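Local coordinates for diaminopimelate decarboxylase (Aquifex aeolicus, PDB 2P3E), which catalyses the decarboxylation of meso-diaminopimelate to L-lysine, the last step of lysine biosynthesis, with pyridoxal 5'-phosphate as cofactor, at the interface of chains A and B. Coordinates in Å, arbitrary orientation; residue numbers count along the deposited sequence, not the author numbering. Chains: chain A/B, Diaminopimelate decarboxylase.

Contact 1: the interface of chains A and B. Residues chain A 111-113, 116, 137; chain B 296-297, 365.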
# COMPACT_ATOMS: atom_id res chain seq x y z
N LYS A 111 -1.15 -5.63 18.67
CA LYS A 111 -1.02 -5.28 20.10
C LYS A 111 0.34 -5.70 20.67
O LYS A 111 0.47 -6.75 21.32
CB LYS A 111 -2.16 -5.90 20.91
CG LYS A 111 -3.52 -5.30 20.61
CD LYS A 111 -4.65 -6.09 21.27
CE LYS A 111 -5.96 -5.32 21.30
NZ LYS A 111 -7.09 -6.28 21.22
N THR A 112 1.36 -4.87 20.40
CA THR A 112 2.70 -5.05 20.97
C THR A 112 2.71 -4.70 22.45
O THR A 112 1.75 -4.11 22.97
CB THR A 112 3.76 -4.18 20.25
OG1 THR A 112 3.42 -2.80 20.43
CG2 THR A 112 3.83 -4.50 18.75
N GLU A 113 3.78 -5.08 23.15
CA GLU A 113 3.92 -4.78 24.58
C GLU A 113 3.78 -3.28 24.85
O GLU A 113 3.05 -2.87 25.75
CB GLU A 113 5.26 -5.31 25.11
CG GLU A 113 5.44 -5.21 26.62
CD GLU A 113 4.77 -6.33 27.39
OE1 GLU A 113 4.16 -7.24 26.77
OE2 GLU A 113 4.87 -6.30 28.64
N LEU A 116 0.08 -1.92 24.17
CA LEU A 116 -0.76 -2.34 25.29
C LEU A 116 -0.46 -1.60 26.58
O LEU A 116 -1.38 -1.26 27.32
CB LEU A 116 -0.65 -3.85 25.54
CG LEU A 116 -1.27 -4.75 24.48
CD1 LEU A 116 -0.99 -6.22 24.80
CD2 LEU A 116 -2.77 -4.46 24.32
N VAL A 137 -1.13 -11.55 28.68
CA VAL A 137 -0.26 -10.38 28.47
C VAL A 137 -0.86 -9.12 29.12
O VAL A 137 -0.16 -8.40 29.85
CB VAL A 137 -0.00 -10.12 26.94
CG1 VAL A 137 0.77 -8.82 26.73
CG2 VAL A 137 0.79 -11.28 26.34
N GLN B 296 4.21 -12.07 18.39
CA GLN B 296 3.47 -11.39 19.44
C GLN B 296 2.55 -12.37 20.15
O GLN B 296 2.56 -12.45 21.38
CB GLN B 296 2.67 -10.22 18.88
CG GLN B 296 3.51 -9.17 18.17
CD GLN B 296 4.65 -8.64 19.01
OE1 GLN B 296 4.44 -8.13 20.12
NE2 GLN B 296 5.87 -8.77 18.50
N PHE B 297 1.77 -13.14 19.38
CA PHE B 297 0.81 -14.10 19.96
C PHE B 297 0.75 -15.39 19.15
O PHE B 297 0.96 -15.38 17.93
CB PHE B 297 -0.61 -13.52 20.02
CG PHE B 297 -0.70 -12.21 20.74
CD1 PHE B 297 -0.69 -12.15 22.13
CD2 PHE B 297 -0.80 -11.02 20.02
CE1 PHE B 297 -0.77 -10.91 22.79
CE2 PHE B 297 -0.89 -9.79 20.68
CZ PHE B 297 -0.87 -9.75 22.07
N ARG B 365 6.13 -16.63 21.55
CA ARG B 365 6.06 -15.19 21.74
C ARG B 365 7.46 -14.65 22.08
O ARG B 365 8.14 -15.22 22.94
CB ARG B 365 5.05 -14.85 22.84
CG ARG B 365 5.05 -13.38 23.26
CD ARG B 365 3.74 -12.96 23.99
NE ARG B 365 3.49 -11.51 23.86
CZ ARG B 365 3.92 -10.63 24.75
NH1 ARG B 365 4.61 -11.06 25.78
NH2 ARG B 365 3.67 -9.33 24.62
O HOH W 1 2.52 -8.38 22.34
O HOH W 2 5.75 -6.93 21.93

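Contact 2: the interface of chains A and B. Residues chain A 86-87, 110, 112, 115; chain B 296, 310, 388, 410.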
# COMPACT_ATOMS: atom_id res chain seq x y z
N VAL A 86 -7.14 0.24 16.66
CA VAL A 86 -6.48 -1.05 16.47
C VAL A 86 -4.96 -0.96 16.60
O VAL A 86 -4.25 -1.94 16.35
CB VAL A 86 -6.87 -1.73 15.11
CG1 VAL A 86 -8.39 -1.98 15.04
CG2 VAL A 86 -6.39 -0.92 13.90
N SER A 87 -4.45 0.21 16.98
CA SER A 87 -3.00 0.38 17.16
C SER A 87 -2.67 1.49 18.14
O SER A 87 -3.54 2.30 18.48
CB SER A 87 -2.31 0.66 15.82
OG SER A 87 -2.63 1.98 15.37
N GLY A 110 -3.15 -6.35 16.48
CA GLY A 110 -2.01 -5.42 16.42
C GLY A 110 -1.73 -4.81 17.78
O GLY A 110 -2.05 -3.62 18.03
N THR A 112 1.36 -4.87 20.40
CA THR A 112 2.70 -5.05 20.97
C THR A 112 2.71 -4.70 22.45
O THR A 112 1.75 -4.11 22.97
CB THR A 112 3.76 -4.18 20.25
OG1 THR A 112 3.42 -2.80 20.43
CG2 THR A 112 3.83 -4.50 18.75
N GLU A 115 2.38 -0.84 22.91
CA GLU A 115 1.03 -0.35 22.58
C GLU A 115 0.05 -0.67 23.70
O GLU A 115 -0.73 0.19 24.13
CB GLU A 115 0.53 -0.98 21.26
CG GLU A 115 1.17 -0.43 19.98
CD GLU A 115 0.76 -1.22 18.75
OE1 GLU A 115 1.03 -2.46 18.68
OE2 GLU A 115 0.17 -0.60 17.85
N GLN B 296 4.21 -12.07 18.39
CA GLN B 296 3.47 -11.39 19.44
C GLN B 296 2.55 -12.37 20.15
O GLN B 296 2.56 -12.45 21.38
CB GLN B 296 2.67 -10.22 18.88
CG GLN B 296 3.51 -9.17 18.17
CD GLN B 296 4.65 -8.64 19.01
OE1 GLN B 296 4.44 -8.13 20.12
NE2 GLN B 296 5.87 -8.77 18.50
N ASP B 310 4.57 -8.89 14.34
CA ASP B 310 4.43 -7.42 14.36
C ASP B 310 4.55 -6.76 12.99
O ASP B 310 4.37 -5.55 12.85
CB ASP B 310 5.34 -6.76 15.42
CG ASP B 310 6.84 -6.99 15.20
OD1 ASP B 310 7.26 -7.61 14.19
OD2 ASP B 310 7.62 -6.54 16.06
N ARG B 388 0.36 2.79 11.39
CA ARG B 388 1.54 2.04 11.75
C ARG B 388 2.79 2.65 11.13
O ARG B 388 2.90 2.70 9.90
CB ARG B 388 1.40 0.56 11.34
CG ARG B 388 0.21 -0.13 12.00
CD ARG B 388 0.29 -1.66 11.98
NE ARG B 388 1.09 -2.15 13.11
CZ ARG B 388 0.67 -2.36 14.36
NH1 ARG B 388 -0.61 -2.19 14.74
NH2 ARG B 388 1.56 -2.79 15.27
N TYR B 410 4.81 8.17 15.09
CA TYR B 410 3.46 8.63 14.74
C TYR B 410 3.44 10.05 14.18
O TYR B 410 2.66 10.35 13.25
CB TYR B 410 2.53 8.55 15.95
CG TYR B 410 2.50 7.19 16.63
CD1 TYR B 410 2.51 6.00 15.87
CD2 TYR B 410 2.41 7.09 18.01
CE1 TYR B 410 2.49 4.75 16.51
CE2 TYR B 410 2.37 5.85 18.65
CZ TYR B 410 2.41 4.69 17.88
OH TYR B 410 2.36 3.47 18.51
O HOH W 3 -3.04 -2.66 13.42

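Contact 1: the interface of chains A and B
The terminal guanidinium nitrogen NH2 of B:Arg365 is held by two partners: it donates to the carboxylate oxygen OE1 of A:Glu113 at 3.0 Å and meets water 1 at 2.7 Å. In this homodimeric class-II (fold type III) decarboxylase, the salt bridge ties the start of helix 113-121 to a loop of the other subunit, with strand 289-301 packed beside it. OE1 lies close to the guanidinium plane and the bond is fairly straight (164° at H), although the carboxylate and guanidinium planes are turned 47° apart; the nitrogen meets OE1 nearly along its C-O axis. CG of B:Arg365 lies anti to its backbone nitrogen (chi1 171°), and the extended chain beyond it carries the group across to A:Glu113. Within chain B, NE of B:Arg365 meets the backbone O of B:Gln296 at 2.8 Å, a bent bond that is likely to help fix the rotation of the guanidinium group.

One face of that group carries A:Val137, whose CG2 sits 3.6 Å above the guanidinium plane of B:Arg365 and over its centre; the same methyl touches CE1 of B:Phe297. Beyond it the CE2-CZ side of the phenyl ring meets the backbone of A:Lys111, with CZ of B:Phe297 3.4 Å from O of A:Lys111, while CB of the lysine packs on CE2.

The carbonyl O of A:Lys111 also meets water 1 at 2.8 Å, and the water continues to the side-chain amide oxygen OE1 of B:Gln296. Bent at chi2, this glutamine crosses A:Thr112 obliquely, its OE1 facing CA and the methyl CG2. OE1 of B:Gln296 lies 2.5 Å from water 2, which bridges to the backbone N of A:Glu113 at the helix start.

Contact 2: the interface of chains A and B
This is part of the two-fold symmetric homodimer interface, where a capped helix start in chain A meets an arginine from chain B, a contact that is likely to help hold the subunits in register. B:Arg388, bent at chi3 (84°), brings its guanidinium crosswise to the carboxylate of A:Glu115, the two planes 74° apart. NH2 of B:Arg388 makes a long, weak hydrogen bond to OE1 of A:Glu115 at 3.5 Å, and NH1 of the arginine stands 3.6 Å from OE2 of the glutamate, so the attraction is likely to be largely electrostatic.

A:Glu115 is already occupied by its own chain. OE1 of A:Glu115 accepts from A:Thr112 N at 3.0 Å and from the hydroxyl OG1 of A:Thr112 at 3.0 Å, both on the anti side but from opposite faces of the carboxylate. With a weak return bond from A:Glu115 N to OG1, this forms the capping box of helix 113-121. Replacing A:Glu115 by an alanine would probably leave B:Arg388 without its opposite charge and A:Thr112 N without this acceptor, loosening the helix start.

NH1 of B:Arg388 rests against CB of A:Ser87 at 3.5 Å and meets water 3 at 2.8 Å, which in turn lies near the carbonyl O of A:Val86. Through these contacts one arginine spans the capped start of helix 113-121 and the 86-87 loop, probably steadying the dimer.

Contact 1 and contact 2 are neighbours, their C-alpha centres about 9 Å apart, and they share A:Thr112 and B:Gln296. Both rest on the first turn of helix 113-121, one using its first residue and the other its capping pair, so the partner's two arginines grip the same helix start from different segments. The centres lie about 36 Å (contact 1) and 30 Å (contact 2) from A:Cys348, the predicted proton donor, which suggests a role in assembly; since the family builds its active sites across the dimer interface, holding the subunits together would bear on catalysis too. Two-fold symmetry repeats both contacts with the chains exchanged.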